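Local coordinates for protein transcriptional regulator (Mesorhizobium loti, PDB 3BHQ) that probably acts as a TetR-family transcriptional regulator that binds DNA through an N-terminal helix-turn-helix motif, at residues 86-91 with 151-156; 168-173 with 196-201. All blocks are in the same frame, centred on the assembly; numbering follows the deposited sequence.

In the fold
Both contacts belong to the helical C-terminal part of a TetR-type chain, and their centres lie about 17 Å apart on the same side of its centre. Contact 1 is peripheral and partly buried: the start of helix 88-103 meets the loop that joins helix 123-150 to helix 159-181. Contact 2 is fully buried, a close passage of helix 159-181 against helix 188-206 beside the second subunit. A selenomethionine carries much of each, but in contact 1 its bent chain faces leucine, isoleucine and a peptide oxygen, whereas in contact 2 it meets an alanine one turn from a small serine. The two touch through Glu-89, which packs on Val-199 and Glu-200.

Contact 1 (86-91 with 151-156)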
# COMPACT_ATOMS: atom_id res chain seq x y z
N ILE A 86 -28.73 11.20 8.46
CA ILE A 86 -29.75 10.43 9.16
C ILE A 86 -29.59 8.94 8.85
O ILE A 86 -29.82 8.09 9.72
CB ILE A 86 -31.19 10.85 8.72
CG1 ILE A 86 -31.49 12.27 9.13
CG2 ILE A 86 -32.24 9.89 9.27
CD1 ILE A 86 -32.76 12.78 8.45
N PHE A 87 -29.21 8.64 7.61
CA PHE A 87 -29.11 7.29 7.10
C PHE A 87 -27.63 6.89 6.96
O PHE A 87 -26.87 7.52 6.23
CB PHE A 87 -29.84 7.19 5.77
CG PHE A 87 -31.27 7.56 5.88
CD1 PHE A 87 -32.18 6.66 6.39
CD2 PHE A 87 -31.71 8.82 5.49
CE1 PHE A 87 -33.50 7.00 6.52
CE2 PHE A 87 -33.05 9.17 5.63
CZ PHE A 87 -33.94 8.27 6.14
N MSE A 88 -27.26 5.82 7.67
CA MSE A 88 -25.88 5.37 7.66
C MSE A 88 -25.41 4.76 6.37
O MSE A 88 -24.23 4.98 6.06
CB MSE A 88 -25.59 4.39 8.81
CG MSE A 88 -25.63 5.03 10.19
SE MSE A 88 -24.34 6.40 10.49
CE MSE A 88 -25.44 7.96 10.02
N GLU A 89 -26.23 3.98 5.65
CA GLU A 89 -25.74 3.40 4.40
C GLU A 89 -25.46 4.51 3.38
O GLU A 89 -24.37 4.57 2.85
CB GLU A 89 -26.59 2.26 3.81
CG GLU A 89 -25.81 1.48 2.71
CD GLU A 89 -26.40 0.11 2.34
OE1 GLU A 89 -27.63 -0.07 2.43
OE2 GLU A 89 -25.61 -0.78 1.93
N GLY A 90 -26.42 5.38 3.16
CA GLY A 90 -26.18 6.51 2.25
C GLY A 90 -25.06 7.43 2.72
O GLY A 90 -24.25 7.89 1.93
N GLY A 91 -25.03 7.73 4.02
CA GLY A 91 -24.02 8.59 4.59
C GLY A 91 -22.63 8.02 4.40
O GLY A 91 -21.72 8.72 3.97
N ARG A 151 -24.24 7.44 19.74
CA ARG A 151 -25.60 7.79 19.31
C ARG A 151 -26.45 6.59 18.85
O ARG A 151 -27.61 6.78 18.46
CB ARG A 151 -25.53 8.84 18.22
CG ARG A 151 -24.91 10.16 18.67
CD ARG A 151 -24.63 11.03 17.46
NE ARG A 151 -25.86 11.27 16.70
CZ ARG A 151 -25.94 11.64 15.42
NH1 ARG A 151 -24.87 11.80 14.67
NH2 ARG A 151 -27.15 11.82 14.87
N GLY A 152 -25.89 5.38 18.91
CA GLY A 152 -26.58 4.15 18.52
C GLY A 152 -26.83 3.97 17.04
O GLY A 152 -27.68 3.16 16.65
N LEU A 153 -26.07 4.69 16.20
CA LEU A 153 -26.25 4.65 14.74
C LEU A 153 -25.45 3.53 14.06
O LEU A 153 -25.88 3.02 13.03
CB LEU A 153 -25.96 6.03 14.13
CG LEU A 153 -26.96 7.14 14.53
CD1 LEU A 153 -26.50 8.48 14.05
CD2 LEU A 153 -28.37 6.86 14.00
N ILE A 154 -24.28 3.21 14.62
CA ILE A 154 -23.44 2.07 14.21
C ILE A 154 -22.93 1.43 15.52
O ILE A 154 -23.24 1.94 16.59
CB ILE A 154 -22.23 2.48 13.28
CG1 ILE A 154 -21.22 3.40 13.99
CG2 ILE A 154 -22.76 3.13 12.00
CD1 ILE A 154 -19.98 3.79 13.13
N GLN A 155 -22.15 0.36 15.42
CA GLN A 155 -21.52 -0.28 16.59
C GLN A 155 -20.05 -0.64 16.32
O GLN A 155 -19.77 -1.73 15.80
CB GLN A 155 -22.29 -1.53 17.08
CG GLN A 155 -21.68 -2.19 18.35
CD GLN A 155 -21.55 -1.22 19.53
OE1 GLN A 155 -22.53 -0.55 19.91
NE2 GLN A 155 -20.35 -1.13 20.12
N THR A 156 -19.15 0.30 16.63
CA THR A 156 -17.72 0.10 16.48
C THR A 156 -17.07 0.17 17.85
O THR A 156 -16.83 1.26 18.39
CB THR A 156 -17.09 1.14 15.51
OG1 THR A 156 -17.27 2.46 16.03
CG2 THR A 156 -17.70 1.03 14.12
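A helix start packed against an interhelical loop forms this contact in the helical C-terminal part of a TetR-family fold, with Met-88, a selenomethionine, lying against Leu-153 and Ile-154. Met-88 opens helix 88-103 directly after the N-cap residue Phe-87, while the loop follows helix 123-150, whose end is closed by a Schellman motif in which Gly-152 takes a positive phi of 71°. Just past that turn, Leu-153 points its CB at the helix start, and Ile-154 presents CG2. The CA atoms of Met-88 and Leu-153 are 7.1 Å apart, a distance bridged from one side by the Met-88 chain and met from the other by CB of Leu-153. The Met-88 chain bends at both chi2 (-63°) and chi3 (95°), and it crosses each of its two partners at about a right angle. CG2 of Ile-154 lies 3.9 Å from both CG and SE of Met-88, and the same isoleucine packs on Leu-148 and Thr-149 of helix 123-150, tying the contact to the helix before the loop. Leu-153 offers CB to Met-88, 4.0 Å from SE, and lays CD1 over one face of the Arg-151 guanidinium, 3.4 Å above its plane. Arg-151 NH1 is in turn hydrogen-bonded to Ser-83 O at the end of helix 56-83. The backbone takes part as well, for the closest approach between the segments is 3.5 Å, from Met-88 CG to the carbonyl oxygen of Leu-153.

Contact 2 (168-173 with 196-201); sequences GMLLWI and DASVEA
Ser-198 and Ala-201 of helix 188-206 meet Met-169 and Leu-170 of helix 159-181 in a buried helix-helix packing within the C-terminal domain of this TetR-type fold. The short segments run roughly antiparallel, at 143° between their directions, and their axes approach to 8.9 Å. Small side chains on one helix permit this closeness: Leu-170 and Ser-198 have their CA atoms only 5.5 Å apart. Ser-198 points at the neighbouring backbone, its OG lying 3.5 Å from CA of Leu-170 and 3.6 Å from the carbonyl oxygen of Met-169. Met-169, a selenomethionine, reaches one turn beyond Ser-198, setting SE 3.7 Å from the methyl CB of Ala-201. Leu-170 flanks the serine with one branch, CD1, which is 3.8 Å from Ser-198 OG, and its side chain also packs on Ile-100 of helix 88-103. Neither approach of OG to the facing backbone is a hydrogen bond; the hydroxyl bonds instead to the carbonyl oxygen of His-194, one turn earlier in its own helix. With chi1 at -52°, OG sits beside its own backbone N, where it serves that bond while lying against the other helix. The peptide oxygen of Leu-170 accepts a hydrogen bond from His-194 NE2, so His-194 is linked to both helices, through its ring to one and through its carbonyl to the other. Farther out, Trp-172 meets the ring of Phe-134 of the second subunit, placing helix 159-181 at the dimer interface, and Met-169 packs on His-165 of that subunit. Helix 188-206 is tied in its turn to helix 88-103 by a salt bridge from Asp-196 OD2 to Arg-97 NH2.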
# COMPACT_ATOMS: atom_id res chain seq x y z
N GLY A 168 -9.34 -0.14 4.41
CA GLY A 168 -8.75 -1.33 3.81
C GLY A 168 -9.64 -1.96 2.75
O GLY A 168 -9.18 -2.27 1.65
N MSE A 169 -10.93 -2.12 3.04
CA MSE A 169 -11.86 -2.68 2.04
C MSE A 169 -11.98 -1.78 0.83
O MSE A 169 -12.02 -2.25 -0.32
CB MSE A 169 -13.20 -3.00 2.65
CG MSE A 169 -13.09 -4.13 3.55
SE MSE A 169 -14.78 -4.81 4.08
CE MSE A 169 -14.92 -3.66 5.38
N LEU A 170 -12.04 -0.47 1.07
CA LEU A 170 -12.19 0.50 0.03
C LEU A 170 -10.97 0.62 -0.88
O LEU A 170 -11.12 0.82 -2.10
CB LEU A 170 -12.46 1.88 0.67
CG LEU A 170 -12.89 3.04 -0.16
CD1 LEU A 170 -14.28 2.74 -0.73
CD2 LEU A 170 -12.91 4.28 0.77
N LEU A 171 -9.77 0.56 -0.31
CA LEU A 171 -8.57 0.90 -1.06
C LEU A 171 -7.59 -0.21 -1.37
O LEU A 171 -6.69 0.02 -2.16
CB LEU A 171 -7.84 2.00 -0.29
CG LEU A 171 -8.62 3.31 -0.08
CD1 LEU A 171 -7.88 4.22 0.90
CD2 LEU A 171 -8.85 3.98 -1.41
N TRP A 172 -7.79 -1.40 -0.80
CA TRP A 172 -6.79 -2.48 -1.01
C TRP A 172 -6.53 -2.69 -2.52
O TRP A 172 -5.38 -2.68 -2.93
CB TRP A 172 -7.16 -3.81 -0.31
CG TRP A 172 -6.04 -4.80 -0.41
CD1 TRP A 172 -6.03 -5.96 -1.12
CD2 TRP A 172 -4.79 -4.67 0.21
NE1 TRP A 172 -4.80 -6.56 -0.97
CE2 TRP A 172 -4.02 -5.79 -0.15
CE3 TRP A 172 -4.23 -3.71 1.05
CZ2 TRP A 172 -2.72 -5.97 0.26
CZ3 TRP A 172 -2.90 -3.90 1.49
CH2 TRP A 172 -2.17 -5.02 1.08
N ILE A 173 -7.56 -2.89 -3.33
CA ILE A 173 -7.35 -3.10 -4.77
C ILE A 173 -6.91 -1.81 -5.49
O ILE A 173 -5.84 -1.79 -6.07
CB ILE A 173 -8.55 -3.82 -5.45
CG1 ILE A 173 -8.57 -5.29 -5.00
CG2 ILE A 173 -8.46 -3.75 -6.96
CD1 ILE A 173 -9.79 -6.11 -5.49
N ASP A 196 -19.71 1.57 -2.74
CA ASP A 196 -20.95 1.02 -2.19
C ASP A 196 -20.84 -0.42 -1.74
O ASP A 196 -21.39 -0.79 -0.70
CB ASP A 196 -22.11 1.16 -3.17
CG ASP A 196 -22.44 2.60 -3.50
OD1 ASP A 196 -21.83 3.56 -2.96
OD2 ASP A 196 -23.30 2.75 -4.38
N ALA A 197 -20.12 -1.24 -2.51
CA ALA A 197 -19.86 -2.62 -2.13
C ALA A 197 -19.02 -2.69 -0.82
O ALA A 197 -19.29 -3.51 0.04
CB ALA A 197 -19.15 -3.36 -3.28
N SER A 198 -18.04 -1.79 -0.68
CA SER A 198 -17.20 -1.71 0.53
C SER A 198 -18.06 -1.33 1.76
O SER A 198 -17.91 -1.88 2.85
CB SER A 198 -16.06 -0.71 0.38
OG SER A 198 -15.30 -0.95 -0.80
N VAL A 199 -18.95 -0.35 1.58
CA VAL A 199 -19.87 0.09 2.63
C VAL A 199 -20.86 -1.00 3.02
O VAL A 199 -21.14 -1.19 4.21
CB VAL A 199 -20.58 1.39 2.23
CG1 VAL A 199 -21.77 1.74 3.18
CG2 VAL A 199 -19.59 2.51 2.17
N GLU A 200 -21.39 -1.75 2.05
CA GLU A 200 -22.27 -2.88 2.36
C GLU A 200 -21.59 -3.89 3.25
O GLU A 200 -22.16 -4.36 4.23
CB GLU A 200 -22.77 -3.54 1.09
CG GLU A 200 -23.75 -4.68 1.30
CD GLU A 200 -24.25 -5.24 -0.01
OE1 GLU A 200 -25.06 -4.55 -0.67
OE2 GLU A 200 -23.84 -6.37 -0.38
N ALA A 201 -20.34 -4.24 2.92
CA ALA A 201 -19.59 -5.18 3.73
C ALA A 201 -19.31 -4.61 5.12
O ALA A 201 -19.43 -5.28 6.14
CB ALA A 201 -18.29 -5.56 3.02